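Periplasmic binding protein (PDB 5L9G) binds the opine mannopine in the bacterial periplasm and probably delivers it to an ABC transporter for uptake. Local coordinates at residues D75-I81 with T251-V257; V92-L96 with D113-A117; Q33-D37 with Y52-T56. One frame throughout, in Å; residues are numbered along the deposited sequence.

Contact 1. Residues D75-I81 with T251-V257. With MO0 (mannopine), chain C.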
loop_
_atom_site.group_PDB
_atom_site.type_symbol
_atom_site.label_atom_id
_atom_site.label_comp_id
_atom_site.label_asym_id
_atom_site.label_seq_id
_atom_site.Cartn_x
_atom_site.Cartn_y
_atom_site.Cartn_z
ATOM N N ASP A 75 -9.510 -12.414 12.155
ATOM C CA ASP A 75 -10.777 -11.681 12.248
ATOM C C ASP A 75 -10.704 -10.461 11.336
ATOM O O ASP A 75 -11.413 -10.403 10.325
ATOM C CB ASP A 75 -11.084 -11.269 13.691
ATOM C CG ASP A 75 -11.454 -12.448 14.577
ATOM O OD1 ASP A 75 -12.396 -13.170 14.236
ATOM O OD2 ASP A 75 -10.736 -12.697 15.532
ATOM N N ILE A 76 -9.819 -9.512 11.668
ATOM C CA ILE A 76 -9.602 -8.298 10.869
ATOM C C ILE A 76 -8.333 -8.435 10.032
ATOM O O ILE A 76 -7.270 -8.794 10.551
ATOM C CB ILE A 76 -9.549 -7.021 11.769
ATOM C CG1 ILE A 76 -10.831 -6.874 12.628
ATOM C CG2 ILE A 76 -9.239 -5.740 10.928
ATOM C CD1 ILE A 76 -10.716 -5.921 13.809
ATOM N N ILE A 77 -8.433 -8.078 8.745
ATOM C CA ILE A 77 -7.274 -8.044 7.856
ATOM C C ILE A 77 -7.119 -6.644 7.305
ATOM O O ILE A 77 -8.119 -6.007 6.928
ATOM C CB ILE A 77 -7.311 -9.110 6.718
ATOM C CG1 ILE A 77 -8.639 -9.057 5.897
ATOM C CG2 ILE A 77 -7.031 -10.510 7.286
ATOM C CD1 ILE A 77 -8.656 -9.908 4.608
ATOM N N GLN A 78 -5.869 -6.161 7.275
ATOM C CA GLN A 78 -5.582 -4.877 6.656
ATOM C C GLN A 78 -5.205 -5.213 5.218
ATOM O O GLN A 78 -4.246 -5.950 4.983
ATOM C CB GLN A 78 -4.455 -4.128 7.382
ATOM C CG GLN A 78 -4.160 -2.764 6.769
ATOM C CD GLN A 78 -3.154 -2.905 5.649
ATOM O OE1 GLN A 78 -2.016 -3.316 5.880
ATOM N NE2 GLN A 78 -3.577 -2.683 4.415
ATOM N N ILE A 79 -5.981 -4.697 4.261
ATOM C CA ILE A 79 -5.731 -4.911 2.834
ATOM C C ILE A 79 -5.644 -3.586 2.084
ATOM O O ILE A 79 -6.020 -2.537 2.624
ATOM C CB ILE A 79 -6.807 -5.864 2.199
ATOM C CG1 ILE A 79 -8.244 -5.283 2.323
ATOM C CG2 ILE A 79 -6.689 -7.301 2.772
ATOM C CD1 ILE A 79 -9.331 -5.961 1.400
ATOM N N GLY A 80 -5.165 -3.642 0.840
ATOM C CA GLY A 80 -5.128 -2.468 -0.025
ATOM C C GLY A 80 -6.489 -2.326 -0.698
ATOM O O GLY A 80 -7.159 -3.332 -0.985
ATOM N N ILE A 81 -6.922 -1.080 -0.935
ATOM C CA ILE A 81 -8.220 -0.792 -1.567
ATOM C C ILE A 81 -8.409 -1.536 -2.899
ATOM O O ILE A 81 -9.547 -1.863 -3.254
ATOM C CB ILE A 81 -8.440 0.747 -1.721
ATOM C CG1 ILE A 81 -9.925 1.091 -2.011
ATOM C CG2 ILE A 81 -7.469 1.371 -2.752
ATOM C CD1 ILE A 81 -10.307 2.595 -1.986
ATOM N N THR A 251 -4.644 3.652 -0.981
ATOM C CA THR A 251 -5.501 3.647 0.195
ATOM C C THR A 251 -5.436 2.270 0.839
ATOM O O THR A 251 -5.642 1.257 0.169
ATOM C CB THR A 251 -6.952 4.051 -0.169
ATOM O OG1 THR A 251 -6.941 5.319 -0.815
ATOM C CG2 THR A 251 -7.867 4.117 1.053
ATOM N N ASP A 252 -5.112 2.228 2.127
ATOM C CA ASP A 252 -5.135 0.974 2.884
ATOM C C ASP A 252 -6.340 1.039 3.797
ATOM O O ASP A 252 -6.825 2.129 4.127
ATOM C CB ASP A 252 -3.853 0.783 3.706
ATOM C CG ASP A 252 -2.732 0.064 2.976
ATOM O OD1 ASP A 252 -3.021 -0.615 1.955
ATOM O OD2 ASP A 252 -1.581 0.155 3.433
ATOM N N GLY A 253 -6.796 -0.120 4.233
ATOM C CA GLY A 253 -7.948 -0.175 5.109
ATOM C C GLY A 253 -8.156 -1.546 5.666
ATOM O O GLY A 253 -7.300 -2.422 5.491
ATOM N N TYR A 254 -9.298 -1.723 6.343
ATOM C CA TYR A 254 -9.624 -2.956 7.052
ATOM C C TYR A 254 -10.861 -3.644 6.511
ATOM O O TYR A 254 -11.836 -2.986 6.123
ATOM C CB TYR A 254 -9.835 -2.686 8.547
ATOM C CG TYR A 254 -8.618 -2.130 9.261
ATOM C CD1 TYR A 254 -7.463 -2.892 9.406
ATOM C CD2 TYR A 254 -8.620 -0.840 9.784
ATOM C CE1 TYR A 254 -6.344 -2.396 10.081
ATOM C CE2 TYR A 254 -7.499 -0.324 10.443
ATOM C CZ TYR A 254 -6.367 -1.110 10.593
ATOM O OH TYR A 254 -5.257 -0.603 11.235
ATOM N N ALA A 255 -10.844 -4.978 6.586
ATOM C CA ALA A 255 -11.963 -5.845 6.204
ATOM C C ALA A 255 -12.022 -6.958 7.248
ATOM O O ALA A 255 -11.027 -7.204 7.943
ATOM C CB ALA A 255 -11.720 -6.435 4.826
ATOM N N ILE A 256 -13.188 -7.608 7.361
ATOM C CA ILE A 256 -13.365 -8.735 8.279
ATOM C C ILE A 256 -13.474 -9.994 7.429
ATOM O O ILE A 256 -14.192 -9.999 6.435
ATOM C CB ILE A 256 -14.522 -8.497 9.286
ATOM C CG1 ILE A 256 -14.098 -7.383 10.284
ATOM C CG2 ILE A 256 -14.907 -9.801 10.027
ATOM C CD1 ILE A 256 -15.202 -6.815 11.158
ATOM N N VAL A 257 -12.683 -11.018 7.768
ATOM C CA VAL A 257 -12.619 -12.283 7.030
ATOM C C VAL A 257 -13.949 -13.044 7.136
ATOM O O VAL A 257 -14.524 -13.128 8.226
ATOM C CB VAL A 257 -11.393 -13.145 7.459
ATOM C CG1 VAL A 257 -11.258 -14.397 6.591
ATOM C CG2 VAL A 257 -10.103 -12.328 7.403
HETATM O OAB MO0 C . -4.026 -6.201 0.367
HETATM C CAF MO0 C . -2.977 -6.993 0.855
HETATM C CAG MO0 C . -1.633 -6.288 0.831
HETATM O OAC MO0 C . -1.015 -6.489 -0.393
HETATM C CAH MO0 C . -1.674 -4.844 1.266
HETATM O OAM MO0 C . -2.248 -4.703 2.513
HETATM C CAI MO0 C . -0.342 -4.098 1.195
HETATM O OAD MO0 C . 0.601 -4.674 2.048
HETATM C CAJ MO0 C . -0.502 -2.621 1.413
HETATM O OAE MO0 C . -1.369 -2.103 0.446
HETATM C CAK MO0 C . 0.817 -1.835 1.467
HETATM N N MO0 C . 0.824 -0.997 2.673
HETATM C CA MO0 C . 1.947 -0.028 2.693
HETATM C C MO0 C . 3.033 -0.512 3.624
HETATM O O MO0 C . 2.950 -1.655 4.121
HETATM C CB MO0 C . 1.517 1.376 3.045
HETATM C CG MO0 C . 1.250 1.555 4.525
HETATM C CD MO0 C . 0.374 2.719 4.830
HETATM O OE1 MO0 C . 0.986 3.900 5.269
HETATM N NE2 MO0 C . -0.864 2.695 4.730
HETATM O OXT MO0 C . 4.065 0.192 3.860
#

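Contact 2. Residues V92-L96 with D113-A117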
loop_
_atom_site.group_PDB
_atom_site.type_symbol
_atom_site.label_atom_id
_atom_site.label_comp_id
_atom_site.label_asym_id
_atom_site.label_seq_id
_atom_site.Cartn_x
_atom_site.Cartn_y
_atom_site.Cartn_z
ATOM N N VAL A 92 -14.193 -13.826 0.310
ATOM C CA VAL A 92 -13.220 -13.784 1.408
ATOM C C VAL A 92 -13.621 -12.767 2.498
ATOM O O VAL A 92 -13.159 -12.873 3.636
ATOM C CB VAL A 92 -11.785 -13.547 0.837
ATOM C CG1 VAL A 92 -10.721 -13.450 1.934
ATOM C CG2 VAL A 92 -11.425 -14.652 -0.145
ATOM N N LEU A 93 -14.517 -11.824 2.166
ATOM C CA LEU A 93 -14.863 -10.743 3.091
ATOM C C LEU A 93 -16.279 -10.766 3.638
ATOM O O LEU A 93 -17.229 -11.031 2.901
ATOM C CB LEU A 93 -14.594 -9.378 2.404
ATOM C CG LEU A 93 -13.194 -9.151 1.794
ATOM C CD1 LEU A 93 -13.058 -7.733 1.243
ATOM C CD2 LEU A 93 -12.060 -9.410 2.838
ATOM N N GLU A 94 -16.418 -10.451 4.938
ATOM C CA GLU A 94 -17.707 -10.290 5.600
ATOM C C GLU A 94 -18.250 -8.924 5.188
ATOM O O GLU A 94 -17.457 -7.987 5.025
ATOM C CB GLU A 94 -17.544 -10.268 7.124
ATOM C CG GLU A 94 -17.439 -11.632 7.781
ATOM C CD GLU A 94 -18.680 -12.507 7.833
ATOM O OE1 GLU A 94 -18.527 -13.707 8.154
ATOM O OE2 GLU A 94 -19.798 -12.007 7.568
ATOM N N LYS A 95 -19.583 -8.797 5.044
ATOM C CA LYS A 95 -20.196 -7.495 4.769
ATOM C C LYS A 95 -20.199 -6.758 6.115
ATOM O O LYS A 95 -20.532 -7.362 7.142
ATOM C CB LYS A 95 -21.635 -7.639 4.218
ATOM C CG LYS A 95 -21.749 -7.322 2.732
ATOM C CD LYS A 95 -21.491 -8.558 1.878
ATOM C CE LYS A 95 -21.425 -8.262 0.402
ATOM N NZ LYS A 95 -20.721 -9.349 -0.325
ATOM N N LEU A 96 -19.762 -5.499 6.132
ATOM C CA LEU A 96 -19.696 -4.730 7.377
ATOM C C LEU A 96 -21.056 -4.160 7.781
ATOM O O LEU A 96 -21.911 -3.951 6.913
ATOM C CB LEU A 96 -18.638 -3.612 7.261
ATOM C CG LEU A 96 -17.192 -4.085 7.033
ATOM C CD1 LEU A 96 -16.270 -2.919 6.769
ATOM C CD2 LEU A 96 -16.656 -4.873 8.229
ATOM N N ASP A 113 -18.971 -1.627 1.166
ATOM C CA ASP A 113 -19.781 -2.450 2.080
ATOM C C ASP A 113 -18.924 -3.504 2.826
ATOM O O ASP A 113 -19.439 -4.179 3.716
ATOM C CB ASP A 113 -20.921 -3.147 1.305
ATOM C CG ASP A 113 -20.496 -4.094 0.186
ATOM O OD1 ASP A 113 -19.282 -4.379 0.069
ATOM O OD2 ASP A 113 -21.380 -4.564 -0.557
ATOM N N SER A 114 -17.623 -3.648 2.447
ATOM C CA SER A 114 -16.724 -4.665 3.002
ATOM C C SER A 114 -15.350 -4.139 3.428
ATOM O O SER A 114 -14.466 -4.935 3.743
ATOM C CB SER A 114 -16.537 -5.772 1.967
ATOM O OG SER A 114 -17.789 -6.309 1.574
ATOM N N PHE A 115 -15.157 -2.820 3.426
ATOM C CA PHE A 115 -13.846 -2.223 3.680
ATOM C C PHE A 115 -13.982 -0.809 4.214
ATOM O O PHE A 115 -14.795 -0.029 3.695
ATOM C CB PHE A 115 -13.082 -2.211 2.334
ATOM C CG PHE A 115 -11.762 -1.477 2.221
ATOM C CD1 PHE A 115 -11.725 -0.118 1.930
ATOM C CD2 PHE A 115 -10.559 -2.162 2.335
ATOM C CE1 PHE A 115 -10.498 0.555 1.796
ATOM C CE2 PHE A 115 -9.340 -1.497 2.182
ATOM C CZ PHE A 115 -9.322 -0.144 1.897
ATOM N N VAL A 116 -13.158 -0.476 5.219
ATOM C CA VAL A 116 -13.083 0.860 5.818
ATOM C C VAL A 116 -11.623 1.324 5.715
ATOM O O VAL A 116 -10.734 0.693 6.300
ATOM C CB VAL A 116 -13.611 0.943 7.287
ATOM C CG1 VAL A 116 -13.468 2.363 7.829
ATOM C CG2 VAL A 116 -15.065 0.495 7.391
ATOM N N ALA A 117 -11.384 2.433 4.997
ATOM C CA ALA A 117 -10.034 2.995 4.845
ATOM C C ALA A 117 -9.449 3.391 6.205
ATOM O O ALA A 117 -10.191 3.791 7.115
ATOM C CB ALA A 117 -10.073 4.221 3.939
HETATM O O HOH W 1 -18.066 -9.320 1.009
HETATM O O HOH W 2 -15.280 -6.565 5.677
#

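Contact 3. Residues Q33-D37 with Y52-T56. With EDO (1,2-ethanediol), chain E.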
loop_
_atom_site.group_PDB
_atom_site.type_symbol
_atom_site.label_atom_id
_atom_site.label_comp_id
_atom_site.label_asym_id
_atom_site.label_seq_id
_atom_site.Cartn_x
_atom_site.Cartn_y
_atom_site.Cartn_z
ATOM N N GLN A 33 2.892 -1.867 10.701
ATOM C CA GLN A 33 2.098 -2.630 11.681
ATOM C C GLN A 33 2.279 -2.045 13.069
ATOM O O GLN A 33 1.302 -1.944 13.822
ATOM C CB GLN A 33 2.435 -4.117 11.660
ATOM C CG GLN A 33 1.526 -4.940 12.604
ATOM C CD GLN A 33 1.136 -6.269 12.037
ATOM O OE1 GLN A 33 1.165 -6.477 10.816
ATOM N NE2 GLN A 33 0.748 -7.197 12.913
ATOM N N GLU A 34 3.517 -1.630 13.397
ATOM C CA GLU A 34 3.833 -1.003 14.676
ATOM C C GLU A 34 3.060 0.308 14.860
ATOM O O GLU A 34 2.521 0.550 15.943
ATOM C CB GLU A 34 5.354 -0.818 14.847
ATOM C CG GLU A 34 6.053 -2.159 15.031
ATOM C CD GLU A 34 7.569 -2.180 14.940
ATOM O OE1 GLU A 34 8.193 -1.096 15.000
ATOM O OE2 GLU A 34 8.139 -3.292 14.838
ATOM N N ALA A 35 2.956 1.115 13.802
ATOM C CA ALA A 35 2.203 2.372 13.836
ATOM C C ALA A 35 0.711 2.107 14.094
ATOM O O ALA A 35 0.106 2.776 14.928
ATOM C CB ALA A 35 2.382 3.128 12.539
ATOM N N GLN A 36 0.126 1.118 13.395
ATOM C CA GLN A 36 -1.283 0.760 13.581
ATOM C C GLN A 36 -1.509 0.243 15.002
ATOM O O GLN A 36 -2.456 0.655 15.657
ATOM C CB GLN A 36 -1.714 -0.303 12.566
ATOM C CG GLN A 36 -1.764 0.197 11.145
ATOM C CD GLN A 36 -1.929 -0.967 10.216
ATOM O OE1 GLN A 36 -3.037 -1.402 9.943
ATOM N NE2 GLN A 36 -0.819 -1.513 9.748
ATOM N N ASP A 37 -0.611 -0.620 15.496
ATOM C CA ASP A 37 -0.749 -1.158 16.841
ATOM C C ASP A 37 -0.708 -0.057 17.911
ATOM O O ASP A 37 -1.569 -0.039 18.803
ATOM C CB ASP A 37 0.304 -2.237 17.123
ATOM C CG ASP A 37 0.058 -2.980 18.419
ATOM O OD1 ASP A 37 -1.086 -3.440 18.631
ATOM O OD2 ASP A 37 0.981 -3.041 19.242
ATOM N N TYR A 52 -6.671 -8.642 22.113
ATOM C CA TYR A 52 -6.416 -8.952 20.713
ATOM C C TYR A 52 -5.019 -9.559 20.506
ATOM O O TYR A 52 -4.094 -9.333 21.303
ATOM C CB TYR A 52 -6.652 -7.702 19.800
ATOM C CG TYR A 52 -5.603 -6.629 20.000
ATOM C CD1 TYR A 52 -5.605 -5.833 21.141
ATOM C CD2 TYR A 52 -4.546 -6.483 19.105
ATOM C CE1 TYR A 52 -4.581 -4.925 21.394
ATOM C CE2 TYR A 52 -3.506 -5.581 19.353
ATOM C CZ TYR A 52 -3.537 -4.798 20.498
ATOM O OH TYR A 52 -2.575 -3.868 20.760
ATOM N N THR A 53 -4.889 -10.340 19.430
ATOM C CA THR A 53 -3.661 -10.996 18.991
ATOM C C THR A 53 -3.321 -10.453 17.599
ATOM O O THR A 53 -4.225 -10.254 16.781
ATOM C CB THR A 53 -3.859 -12.531 19.016
ATOM O OG1 THR A 53 -3.645 -13.005 20.345
ATOM C CG2 THR A 53 -2.928 -13.289 18.051
ATOM N N GLN A 54 -2.031 -10.209 17.338
ATOM C CA GLN A 54 -1.563 -9.755 16.026
ATOM C C GLN A 54 -1.033 -10.925 15.188
ATOM O O GLN A 54 -0.496 -11.900 15.727
ATOM C CB GLN A 54 -0.406 -8.756 16.184
ATOM C CG GLN A 54 -0.758 -7.413 16.779
ATOM C CD GLN A 54 0.470 -6.541 16.787
ATOM O OE1 GLN A 54 1.087 -6.271 15.748
ATOM N NE2 GLN A 54 0.886 -6.126 17.971
ATOM N N ASP A 55 -1.123 -10.785 13.865
ATOM C CA ASP A 55 -0.511 -11.686 12.900
ATOM C C ASP A 55 -0.023 -10.820 11.727
ATOM O O ASP A 55 -0.314 -9.617 11.694
ATOM C CB ASP A 55 -1.443 -12.812 12.450
ATOM C CG ASP A 55 -0.718 -14.048 11.923
ATOM O OD1 ASP A 55 0.528 -14.021 11.851
ATOM O OD2 ASP A 55 -1.402 -15.057 11.614
ATOM N N THR A 56 0.764 -11.393 10.807
ATOM C CA THR A 56 1.269 -10.629 9.655
ATOM C C THR A 56 1.100 -11.463 8.400
ATOM O O THR A 56 1.143 -12.701 8.465
ATOM C CB THR A 56 2.753 -10.188 9.828
ATOM O OG1 THR A 56 3.557 -11.361 9.880
ATOM C CG2 THR A 56 3.006 -9.318 11.089
HETATM C C1 EDO E . -2.649 -3.260 24.474
HETATM O O1 EDO E . -2.030 -4.090 23.494
HETATM C C2 EDO E . -4.184 -3.486 24.444
HETATM O O2 EDO E . -4.867 -2.270 24.670
#

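Contact 1. Residues D75-I81 with T251-V257
I76-G80 and T251-I256 run antiparallel as neighbouring strands, their axes 4.6 Å apart at closest approach and their directions 145° from one another, in the mixed sheet of a periplasmic binding protein whose strand ends here reach the mannopine pocket. Six backbone hydrogen bonds join the segments, from V257 N to D75 O at one end to I81 N to T251 O at the other. I76, I77 and I79 suit the buried strand, since beta-branched side chains fill both faces of the sheet. On one face the methyl I76 CG2 lies 3.7 Å from Y254 CD1, and Q78 CB sits as near to CE1 of the same ring, both meeting it obliquely. The Y254 hydroxyl reaches W41 of helix 30-48. On the other face I77 CG2 meets V257 CG2 at 3.6 Å, the two side chains crossing at about a right angle. Toward the ligand the side chains become polar. Q78 leaves the backbone with CG anti to N (chi1 -179°) and then bends at chi2, which brings NE2 to mannopine OAM in a weak bond, while S27 and W32 hold OE1. G80 N donates to mannopine OAB; as a glycine it sets no CB against mannopine OAE. D252 OD2 accepts twice, from mannopine N at 2.8 Å and from mannopine NE2 at 2.9 Å.

Contact 2. Residues V92-L96 with D113-A117
S114 and L96 lose the most surface to this contact, with D113 next, where the loop V92-L96 passes the start of strand 115-128 at nearly a right angle. One direct hydrogen bond joins the two backbones, L96 N to D113 O at 2.8 Å. Beyond it the L96 side chain starts off toward D113-A117: CD1 lies 3.5 Å from F115 N and 3.7 Å from V116 CG2, so one methyl rests on the S114-F115 backbone and on V116. S114 comes close to the loop, its CB 4.1 Å from L93 CD1, and its OG and O reach the loop through water. One water donates to both S114 OG and L93 O and accepts from K95 NZ; a second donates to E94 O and S114 O, each at 2.7 Å. The serine hydroxyl itself donates to D113 OD1 from above the carboxylate plane. K95 and D113 lie side by side, yet NZ stays 4.8 Å from OD2, while K88 of helix 84-89 forms a salt bridge with D113 OD1. The loop is therefore tied to the residues leading into strand 115-128 by one backbone bond, two bridging waters and a leucine contact, and any K95-D113 attraction is probably long-range, with no direct ion pair.

Contact 3. Residues Q33-D37 with Y52-T56
A beta-alpha-beta unit, strand 23-27, helix 30-48 and strand 52-56, frames this contact, in which one side of the helix faces the strand that follows it. The axes of Q33-D37 and Y52-T56 approach to 11.1 Å and are nearly antiparallel at 162°, a gap that long polar side chains bridge. Q33 swings CG away from its backbone N (chi1 -175°) and turns at the next bond, and both hydrogens of its amide are used. NE2 donates to Q54 OE1 at 3.0 Å, on a lone pair in the carbonyl plane, and to D55 O at 2.9 Å, from above the plane of that carbonyl. Both acceptors lie close to the plane of the Q33 amide, which fixes its rotation; G29 N holds OE1, beside which the methyl T56 CG2 packs at 3.4 Å. One turn further on, D37 OD1 accepts a hydrogen bond from Y52 OH at 2.6 Å, met on the syn side of the carboxylate and at the edge of the tyrosine ring. The phenol in turn accepts from an ethanediol, probably from the crystallisation liquor. Q54 NE2 lies 3.3 Å from D37 OD2, its amide plane turned 35° from that of the carboxylate. In this partly solvent-exposed seam, directional hydrogen bonds do the joining: the Q33 amide donates twice, to Q54 and D55, and the short phenol bond would help disperse the aspartate's negative charge.

In the fold
Along the chain contact 3 closes first; contact 1 then opens, and contact 2 is nested within the long loop that contact 1 closes. All three reach the same mixed sheet. Strand 23-27 lies between 52-56 and 76-80, parallel to both, and 240-256 continues the order antiparallel to 76-80, with 115-128 beside it. Contacts 1 and 2 have centres 8 Å apart and touch through I256 O with E94 N and Y254 N with V116 O. Contacts 1 and 3, whose centres are 12 Å apart, meet at Y254 and Q36. Contacts 2 and 3 do not touch, their centres 19 Å apart. Contact 1 carries Q78, I79, G80 and D252 to mannopine; contacts 2 and 3 adjoin its strands.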